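Prepilin (Salmonella typhi, PDB 3FHV) is the structural pilin subunit (PilS) of type IVb pili, whose globular domain interacts with CFTR and so probably helps the bacterium adhere to host cells. Local coordinates at residues T53-P58 / S62-N67. Numbering follows the deposited sequence.
Sequences TVSGDP and SATLWN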
loop_
_atom_site.group_PDB
_atom_site.type_symbol
_atom_site.label_atom_id
_atom_site.label_comp_id
_atom_site.label_asym_id
_atom_site.label_seq_id
_atom_site.Cartn_x
_atom_site.Cartn_y
_atom_site.Cartn_z
ATOM N N THR A 53 7.974 10.086 3.331
ATOM C CA THR A 53 8.461 11.309 2.711
ATOM C C THR A 53 9.492 11.011 1.629
ATOM O O THR A 53 10.517 10.371 1.882
ATOM C CB THR A 53 9.074 12.236 3.768
ATOM O OG1 THR A 53 8.038 12.665 4.658
ATOM C CG2 THR A 53 9.718 13.459 3.121
ATOM N N VAL A 54 9.202 11.484 0.425
ATOM C CA VAL A 54 10.068 11.283 -0.726
ATOM C C VAL A 54 10.684 12.591 -1.174
ATOM O O VAL A 54 9.983 13.585 -1.349
ATOM C CB VAL A 54 9.277 10.695 -1.903
ATOM C CG1 VAL A 54 10.098 10.734 -3.178
ATOM C CG2 VAL A 54 8.890 9.278 -1.573
ATOM N N SER A 55 11.996 12.582 -1.358
ATOM C CA SER A 55 12.702 13.771 -1.814
ATOM C C SER A 55 13.885 13.392 -2.703
ATOM O O SER A 55 13.846 12.369 -3.401
ATOM C CB SER A 55 13.157 14.627 -0.620
ATOM O OG SER A 55 13.951 13.887 0.285
ATOM N N GLY A 56 14.934 14.205 -2.679
ATOM C CA GLY A 56 16.078 13.939 -3.529
ATOM C C GLY A 56 15.708 14.362 -4.941
ATOM O O GLY A 56 15.184 15.458 -5.136
ATOM N N ASP A 57 15.954 13.500 -5.922
ATOM C CA ASP A 57 15.636 13.816 -7.314
ATOM C C ASP A 57 15.024 12.634 -8.067
ATOM O O ASP A 57 15.695 11.988 -8.871
ATOM C CB ASP A 57 16.898 14.281 -8.050
ATOM C CG ASP A 57 16.870 15.757 -8.395
ATOM O OD1 ASP A 57 17.817 16.228 -9.068
ATOM O OD2 ASP A 57 15.905 16.449 -7.993
ATOM N N PRO A 58 13.736 12.342 -7.823
ATOM C CA PRO A 58 13.092 11.219 -8.516
ATOM C C PRO A 58 13.050 11.369 -10.036
ATOM O O PRO A 58 13.009 10.375 -10.758
ATOM C CB PRO A 58 11.700 11.162 -7.881
ATOM C CG PRO A 58 11.466 12.563 -7.423
ATOM C CD PRO A 58 12.804 12.982 -6.878
ATOM N N SER A 62 17.187 9.527 -8.598
ATOM C CA SER A 62 17.956 9.686 -7.367
ATOM C C SER A 62 17.048 10.096 -6.211
ATOM O O SER A 62 17.399 10.949 -5.395
ATOM C CB SER A 62 19.058 10.734 -7.555
ATOM O OG SER A 62 20.047 10.274 -8.460
ATOM N N ALA A 63 15.874 9.480 -6.151
ATOM C CA ALA A 63 14.922 9.771 -5.095
ATOM C C ALA A 63 15.368 9.118 -3.794
ATOM O O ALA A 63 15.896 7.999 -3.795
ATOM C CB ALA A 63 13.546 9.258 -5.484
ATOM N N THR A 64 15.155 9.825 -2.688
ATOM C CA THR A 64 15.503 9.316 -1.372
ATOM C C THR A 64 14.247 9.237 -0.507
ATOM O O THR A 64 13.263 9.949 -0.745
ATOM C CB THR A 64 16.558 10.199 -0.696
ATOM O OG1 THR A 64 16.191 11.578 -0.832
ATOM C CG2 THR A 64 17.916 9.971 -1.337
ATOM N N LEU A 65 14.292 8.372 0.499
ATOM C CA LEU A 65 13.155 8.138 1.388
ATOM C C LEU A 65 13.484 8.584 2.806
ATOM O O LEU A 65 14.608 8.411 3.267
ATOM C CB LEU A 65 12.837 6.644 1.366
ATOM C CG LEU A 65 11.462 6.169 1.810
ATOM C CD1 LEU A 65 10.384 6.840 0.963
ATOM C CD2 LEU A 65 11.405 4.657 1.658
ATOM N N TRP A 66 12.512 9.176 3.489
ATOM C CA TRP A 66 12.728 9.658 4.848
ATOM C C TRP A 66 11.647 9.120 5.773
ATOM O O TRP A 66 10.534 8.834 5.333
ATOM C CB TRP A 66 12.736 11.188 4.878
ATOM C CG TRP A 66 13.768 11.801 3.982
ATOM C CD1 TRP A 66 13.550 12.428 2.789
ATOM C CD2 TRP A 66 15.181 11.845 4.207
ATOM N NE1 TRP A 66 14.741 12.860 2.258
ATOM C CE2 TRP A 66 15.758 12.515 3.109
ATOM C CE3 TRP A 66 16.016 11.385 5.229
ATOM C CZ2 TRP A 66 17.130 12.735 3.005
ATOM C CZ3 TRP A 66 17.378 11.604 5.123
ATOM C CH2 TRP A 66 17.921 12.273 4.020
ATOM N N ASN A 67 11.970 8.982 7.055
ATOM C CA ASN A 67 10.952 8.644 8.032
ATOM C C ASN A 67 10.319 9.902 8.615
ATOM O O ASN A 67 10.680 11.030 8.253
ATOM C CB ASN A 67 11.515 7.748 9.153
ATOM C CG ASN A 67 12.669 8.385 9.922
ATOM O OD1 ASN A 67 12.679 9.587 10.185
ATOM N ND2 ASN A 67 13.631 7.554 10.326
HETATM O O HOH W 1 9.230 12.919 7.016
HETATM O O HOH W 2 7.917 9.596 6.409
#
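An antiparallel beta hairpin at one margin of the pilin sheet joins Thr-53 to Trp-66 and Asp-57 to Ser-62, and it illustrates how a two-strand edge can keep one face apolar while the other combines hydroxyl groups with an indole. Ser-55 and Thr-64 form the central hydrogen-bonded pair: Ser-55 N reaches Thr-64 O at 3.0 Å, nearly straight at 171°, and Thr-64 N returns to Ser-55 O at 2.9 Å. Toward the turn, Asp-57 and Ser-62 repeat this reciprocal pair of hydrogen bonds. At the other end Trp-66 N donates firmly to Thr-53 O, whereas the reverse bond is weak, and a water spans Thr-53 N and Trp-66 O.

One side of the hairpin is apolar. Val-54 CG2 lies 3.8 Å from Leu-65 CD1, and Pro-58 CB rests 3.6 Å from Ala-63 CB; here helix 36-45 packs on Val-54 and Ala-63 through Ile-44, and Val-54 and Pro-58 also touch the bound peptide. The other side carries Thr-53, Ser-55, Thr-64 and Trp-66. With CG anti to its carbonyl carbon (chi1 -58°), Trp-66 extends its indole beside Ser-55, whose CB lies in plane at the ring edge, 3.7 Å from Trp-66 NE1.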